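Local coordinates for Lmo0740 protein (Listeria monocytogenes, PDB 4RFA) that is probably a transcription activator of the Crp family, pairing a cyclic nucleotide-binding domain with a C-terminal DNA-binding part, at residues F51-Y57 and V76-L82; K46-I50 and D110-L114. All coordinates share one frame; numbering follows the deposited sequence.

Contact 1 (51-57 with 76-82) and contact 2 (46-50 with 110-114) show how one strand can organise two different parts of a fold. Both use strand 49-55: its start meets the first turn of helix 111-120, and its middle, from Phe51, pairs with the short strand 81-82 and the turn before it. Their centres lie about 17 Å apart, yet the contacts adjoin at Ile50 of contact 2, whose CG2 is 4.0 Å from Leu82 O of contact 1. In sequence, contact 2 encloses contact 1. Contact 1 closes the edge of the antiparallel sheet of the cyclic nucleotide-binding domain, and contact 2 joins that sheet to helix 111-120, probably as framework of the domain.

Contact 1 (F51-Y57 and V76-L82); sequences FFIVEGY and VLPYNVL
Strand residues Phe51 to Ile53 pair antiparallel with Asn80 to Leu82, at the margin of the four-stranded sheet in what is probably the beta-roll of a Crp-type domain. Phe51 and Leu82 form a hydrogen-bonded pair: Phe51 N reaches Leu82 O at 3.0 Å, and Leu82 N returns a bond to Phe51 O in the carbonyl plane. Ile53 takes over where this pairing ends, with N donating to Asn80 O and O accepting from Tyr79 N, which is tilted from the carbonyl plane. A type II turn from Leu77 to Asn80 brings both partners into place. Asn80 OD1 braces it by accepting from Leu77 N at 2.7 Å, and Arg138 of helix 126-143 adds a weak bond to the same oxygen.

On one face of the sheet Phe52 and Val81 run alongside each other in the same direction; Phe52 CE1 is only 3.3 Å from Val81 CG2, a tight fit that Phe127, Leu128 and Ile132 of helix 126-143 help enclose. The Ile53 side chain goes the other way, its CG1 beside the backbone N (chi1 -48°), crossing Val76 at about a right angle with CG1 3.5 Å from Val76 CG1. Farther on, Leu77 CD2 sits in plane at the edge of the Tyr57 ring, while Pro78 CD makes a CH-pi contact over its face, 4.0 Å from the ring centroid and 28° off the normal.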
loop_
_atom_site.group_PDB
_atom_site.type_symbol
_atom_site.label_atom_id
_atom_site.label_comp_id
_atom_site.label_asym_id
_atom_site.label_seq_id
_atom_site.Cartn_x
_atom_site.Cartn_y
_atom_site.Cartn_z
ATOM N N PHE A 51 -15.277 -2.973 5.714
ATOM C CA PHE A 51 -15.261 -3.016 7.193
ATOM C C PHE A 51 -14.608 -1.777 7.776
ATOM O O PHE A 51 -13.520 -1.448 7.415
ATOM C CB PHE A 51 -14.489 -4.256 7.696
ATOM C CG PHE A 51 -15.046 -5.536 7.192
ATOM C CD1 PHE A 51 -14.788 -5.954 5.889
ATOM C CD2 PHE A 51 -15.853 -6.304 7.978
ATOM C CE1 PHE A 51 -15.362 -7.121 5.390
ATOM C CE2 PHE A 51 -16.415 -7.467 7.502
ATOM C CZ PHE A 51 -16.180 -7.877 6.206
ATOM N N PHE A 52 -15.286 -1.080 8.674
ATOM C CA PHE A 52 -14.672 0.048 9.379
ATOM C C PHE A 52 -14.404 -0.198 10.836
ATOM O O PHE A 52 -15.337 -0.487 11.605
ATOM C CB PHE A 52 -15.602 1.248 9.319
ATOM C CG PHE A 52 -15.410 2.055 8.113
ATOM C CD1 PHE A 52 -14.320 2.908 8.023
ATOM C CD2 PHE A 52 -16.277 1.932 7.046
ATOM C CE1 PHE A 52 -14.109 3.653 6.879
ATOM C CE2 PHE A 52 -16.079 2.674 5.897
ATOM C CZ PHE A 52 -14.996 3.539 5.813
ATOM N N ILE A 53 -13.164 -0.006 11.247
ATOM C CA ILE A 53 -12.800 -0.193 12.649
ATOM C C ILE A 53 -13.176 1.090 13.361
ATOM O O ILE A 53 -12.800 2.178 12.924
ATOM C CB ILE A 53 -11.314 -0.429 12.838
ATOM C CG1 ILE A 53 -10.801 -1.491 11.871
ATOM C CG2 ILE A 53 -10.997 -0.704 14.300
ATOM C CD1 ILE A 53 -11.694 -2.666 11.603
ATOM N N VAL A 54 -13.950 0.975 14.424
ATOM C CA VAL A 54 -14.320 2.169 15.197
ATOM C C VAL A 54 -13.526 2.224 16.481
ATOM O O VAL A 54 -13.242 3.300 16.968
ATOM C CB VAL A 54 -15.836 2.305 15.463
ATOM C CG1 VAL A 54 -16.613 2.266 14.162
ATOM C CG2 VAL A 54 -16.318 1.222 16.391
ATOM N N GLU A 55 -13.121 1.087 17.019
ATOM C CA GLU A 55 -12.220 1.142 18.160
ATOM C C GLU A 55 -11.362 -0.089 18.260
ATOM O O GLU A 55 -11.746 -1.155 17.789
ATOM C CB GLU A 55 -13.023 1.355 19.456
ATOM C CG GLU A 55 -13.919 0.221 19.836
ATOM C CD GLU A 55 -14.723 0.481 21.131
ATOM O OE1 GLU A 55 -15.335 1.564 21.276
ATOM O OE2 GLU A 55 -14.753 -0.426 22.000
ATOM N N GLY A 56 -10.197 0.049 18.885
ATOM C CA GLY A 56 -9.241 -1.062 19.007
ATOM C C GLY A 56 -8.242 -1.206 17.846
ATOM O O GLY A 56 -8.298 -0.469 16.864
ATOM N N TYR A 57 -7.356 -2.196 17.963
ATOM C CA TYR A 57 -6.218 -2.351 17.069
ATOM C C TYR A 57 -6.086 -3.794 16.689
ATOM O O TYR A 57 -6.368 -4.696 17.470
ATOM C CB TYR A 57 -4.923 -1.863 17.748
ATOM C CG TYR A 57 -4.923 -0.371 18.009
ATOM C CD1 TYR A 57 -5.444 0.171 19.168
ATOM C CD2 TYR A 57 -4.411 0.488 17.081
ATOM C CE1 TYR A 57 -5.437 1.549 19.378
ATOM C CE2 TYR A 57 -4.406 1.830 17.270
ATOM C CZ TYR A 57 -4.929 2.364 18.413
ATOM O OH TYR A 57 -4.887 3.725 18.552
ATOM N N VAL A 76 -3.756 -2.324 11.986
ATOM C CA VAL A 76 -5.067 -1.828 11.606
ATOM C C VAL A 76 -5.502 -0.925 12.744
ATOM O O VAL A 76 -5.557 -1.365 13.889
ATOM C CB VAL A 76 -6.028 -3.022 11.590
ATOM C CG1 VAL A 76 -7.494 -2.589 11.461
ATOM C CG2 VAL A 76 -5.578 -3.983 10.520
ATOM N N LEU A 77 -5.819 0.315 12.417
ATOM C CA LEU A 77 -6.158 1.360 13.365
ATOM C C LEU A 77 -7.642 1.714 13.312
ATOM O O LEU A 77 -8.309 1.441 12.312
ATOM C CB LEU A 77 -5.361 2.636 13.024
ATOM C CG LEU A 77 -3.940 2.369 12.568
ATOM C CD1 LEU A 77 -3.217 3.644 12.145
ATOM C CD2 LEU A 77 -3.138 1.676 13.662
ATOM N N PRO A 78 -8.161 2.319 14.397
ATOM C CA PRO A 78 -9.474 2.929 14.372
ATOM C C PRO A 78 -9.607 3.849 13.170
ATOM O O PRO A 78 -8.669 4.589 12.867
ATOM C CB PRO A 78 -9.533 3.716 15.712
ATOM C CG PRO A 78 -8.577 3.024 16.617
ATOM C CD PRO A 78 -7.453 2.620 15.655
ATOM N N TYR A 79 -10.724 3.737 12.460
ATOM C CA TYR A 79 -11.070 4.519 11.253
ATOM C C TYR A 79 -10.457 4.039 9.950
ATOM O O TYR A 79 -10.702 4.644 8.901
ATOM C CB TYR A 79 -10.822 6.019 11.462
ATOM C CG TYR A 79 -11.371 6.475 12.787
ATOM C CD1 TYR A 79 -12.725 6.332 13.062
ATOM C CD2 TYR A 79 -10.545 6.986 13.782
ATOM C CE1 TYR A 79 -13.260 6.705 14.279
ATOM C CE2 TYR A 79 -11.069 7.367 15.008
ATOM C CZ TYR A 79 -12.431 7.224 15.247
ATOM O OH TYR A 79 -12.988 7.588 16.455
ATOM N N ASN A 80 -9.701 2.944 9.987
ATOM C CA ASN A 80 -9.313 2.246 8.761
ATOM C C ASN A 80 -10.446 1.512 8.082
ATOM O O ASN A 80 -11.375 0.988 8.735
ATOM C CB ASN A 80 -8.201 1.201 9.028
ATOM C CG ASN A 80 -6.865 1.820 9.396
ATOM O OD1 ASN A 80 -5.961 1.137 9.836
ATOM N ND2 ASN A 80 -6.746 3.114 9.244
ATOM N N VAL A 81 -10.414 1.517 6.753
ATOM C CA VAL A 81 -11.312 0.675 5.959
ATOM C C VAL A 81 -10.613 -0.665 5.762
ATOM O O VAL A 81 -9.418 -0.656 5.649
ATOM C CB VAL A 81 -11.608 1.286 4.576
ATOM C CG1 VAL A 81 -12.838 0.660 3.985
ATOM C CG2 VAL A 81 -11.850 2.765 4.695
ATOM N N LEU A 82 -11.339 -1.788 5.753
ATOM C CA LEU A 82 -10.743 -3.128 5.610
ATOM C C LEU A 82 -11.560 -3.907 4.612
ATOM O O LEU A 82 -12.748 -3.595 4.304
ATOM C CB LEU A 82 -10.743 -3.949 6.907
ATOM C CG LEU A 82 -9.624 -4.026 7.923
ATOM C CD1 LEU A 82 -9.990 -4.885 9.105
ATOM C CD2 LEU A 82 -8.325 -4.562 7.357
#

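Contact 2 (K46-I50 and D110-L114); sequences KAKSI and DADFL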
loop_
_atom_site.group_PDB
_atom_site.type_symbol
_atom_site.label_atom_id
_atom_site.label_comp_id
_atom_site.label_asym_id
_atom_site.label_seq_id
_atom_site.Cartn_x
_atom_site.Cartn_y
_atom_site.Cartn_z
ATOM N N LYS A 46 -21.099 -13.664 -1.947
ATOM C CA LYS A 46 -21.211 -13.089 -3.285
ATOM C C LYS A 46 -21.235 -11.572 -3.163
ATOM O O LYS A 46 -20.354 -10.881 -3.679
ATOM C CB LYS A 46 -22.459 -13.607 -4.001
ATOM C CG LYS A 46 -22.399 -15.103 -4.264
ATOM C CD LYS A 46 -23.452 -15.565 -5.260
ATOM C CE LYS A 46 -23.086 -16.921 -5.845
ATOM N NZ LYS A 46 -24.065 -17.387 -6.869
ATOM N N ALA A 47 -22.234 -11.065 -2.450
ATOM C CA ALA A 47 -22.295 -9.650 -2.127
ATOM C C ALA A 47 -21.247 -9.393 -1.055
ATOM O O ALA A 47 -21.284 -9.986 0.019
ATOM C CB ALA A 47 -23.686 -9.265 -1.647
ATOM N N LYS A 48 -20.294 -8.527 -1.370
ATOM C CA LYS A 48 -19.147 -8.300 -0.515
ATOM C C LYS A 48 -19.342 -7.003 0.277
ATOM O O LYS A 48 -20.204 -6.193 -0.044
ATOM C CB LYS A 48 -17.885 -8.256 -1.378
ATOM C CG LYS A 48 -17.894 -9.347 -2.441
ATOM C CD LYS A 48 -16.513 -9.775 -2.873
ATOM C CE LYS A 48 -16.613 -10.958 -3.825
ATOM N NZ LYS A 48 -15.305 -11.663 -3.893
ATOM N N SER A 49 -18.540 -6.807 1.307
ATOM C CA SER A 49 -18.666 -5.622 2.138
ATOM C C SER A 49 -17.332 -5.016 2.543
ATOM O O SER A 49 -16.283 -5.616 2.423
ATOM C CB SER A 49 -19.526 -5.941 3.366
ATOM O OG SER A 49 -19.353 -7.283 3.777
ATOM N N ILE A 50 -17.419 -3.787 3.002
ATOM C CA ILE A 50 -16.314 -3.000 3.478
ATOM C C ILE A 50 -16.415 -2.996 5.015
ATOM O O ILE A 50 -17.522 -3.029 5.541
ATOM C CB ILE A 50 -16.444 -1.590 2.889
ATOM C CG1 ILE A 50 -16.407 -1.659 1.367
ATOM C CG2 ILE A 50 -15.339 -0.691 3.352
ATOM C CD1 ILE A 50 -15.214 -2.425 0.827
ATOM N N ASP A 110 -22.343 -3.397 3.607
ATOM C CA ASP A 110 -22.496 -3.961 2.300
ATOM C C ASP A 110 -21.950 -2.940 1.332
ATOM O O ASP A 110 -22.246 -1.757 1.418
ATOM C CB ASP A 110 -23.955 -4.332 2.028
ATOM C CG ASP A 110 -24.208 -4.633 0.570
ATOM O OD1 ASP A 110 -24.117 -3.686 -0.257
ATOM O OD2 ASP A 110 -24.463 -5.817 0.265
ATOM N N ALA A 111 -21.106 -3.415 0.427
ATOM C CA ALA A 111 -20.334 -2.564 -0.449
ATOM C C ALA A 111 -21.183 -1.905 -1.555
ATOM O O ALA A 111 -21.036 -0.701 -1.864
ATOM C CB ALA A 111 -19.218 -3.403 -1.066
ATOM N N ASP A 112 -22.077 -2.670 -2.157
ATOM C CA ASP A 112 -23.057 -2.053 -3.093
ATOM C C ASP A 112 -23.807 -0.850 -2.468
ATOM O O ASP A 112 -23.867 0.235 -3.084
ATOM C CB ASP A 112 -24.064 -3.088 -3.609
ATOM C CG ASP A 112 -23.691 -3.639 -4.983
ATOM O OD1 ASP A 112 -22.527 -4.051 -5.188
ATOM O OD2 ASP A 112 -24.579 -3.656 -5.867
ATOM N N PHE A 113 -24.337 -1.055 -1.251
ATOM C CA PHE A 113 -24.972 0.012 -0.466
ATOM C C PHE A 113 -24.048 1.193 -0.329
ATOM O O PHE A 113 -24.371 2.303 -0.690
ATOM C CB PHE A 113 -25.304 -0.496 0.941
ATOM C CG PHE A 113 -25.981 0.518 1.848
ATOM C CD1 PHE A 113 -27.193 1.129 1.484
ATOM C CD2 PHE A 113 -25.480 0.770 3.124
ATOM C CE1 PHE A 113 -27.830 2.020 2.351
ATOM C CE2 PHE A 113 -26.122 1.646 3.995
ATOM C CZ PHE A 113 -27.301 2.272 3.612
ATOM N N LEU A 114 -22.882 0.934 0.221
ATOM C CA LEU A 114 -21.947 1.997 0.512
ATOM C C LEU A 114 -21.585 2.682 -0.795
ATOM O O LEU A 114 -21.591 3.919 -0.861
ATOM C CB LEU A 114 -20.679 1.441 1.193
ATOM C CG LEU A 114 -19.618 2.520 1.419
ATOM C CD1 LEU A 114 -20.137 3.653 2.297
ATOM C CD2 LEU A 114 -18.348 1.912 2.006
#
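The Ile50 side chain packs against the first turn of helix 111-120, its CG1 4.1 Å from Ala111 CB and its CB equally far from Leu114 CD2. Ile50 and Leu114 cross nearly at right angles, and CD2 of the leucine lies against both CB and CG1 of the isoleucine. Ala111 and Leu114, three residues apart, present themselves on the same side of the helix, and Phe87 adds to the cover from a loop, touching both Ile50 and Ala111.

The arrangement is a strand running directly into a capped helix, as at the end of the beta-roll in Crp-family proteins: strand 103-110 stops at Asp110, which is the N-cap. Just before Ile50 the contact passes to the backbone. Lys48 O accepts from Ala111 N at 3.0 Å, in the carbonyl plane and on a lone pair, with an N-H...O angle of 161°. The same oxygen is 3.1 Å from Ala111 CB, so the methyl group is pressed close to the peptide. Ser49 and Asp110 form an antiparallel non-hydrogen-bonded pair whose side chains part in different directions, though Ser49 CB still rests 3.7 Å from Asp110 CA.

The CG of Asp110 lies anti to the backbone N (chi1 167°), turning the carboxylate back over the first turn, where OD1 accepts from Phe113 N at 2.8 Å in a nearly straight bond. The Phe113 ring itself stacks on Tyr28. Asp110 OD2, the other carboxylate oxygen, lies 4.0 Å from Ala47 CB.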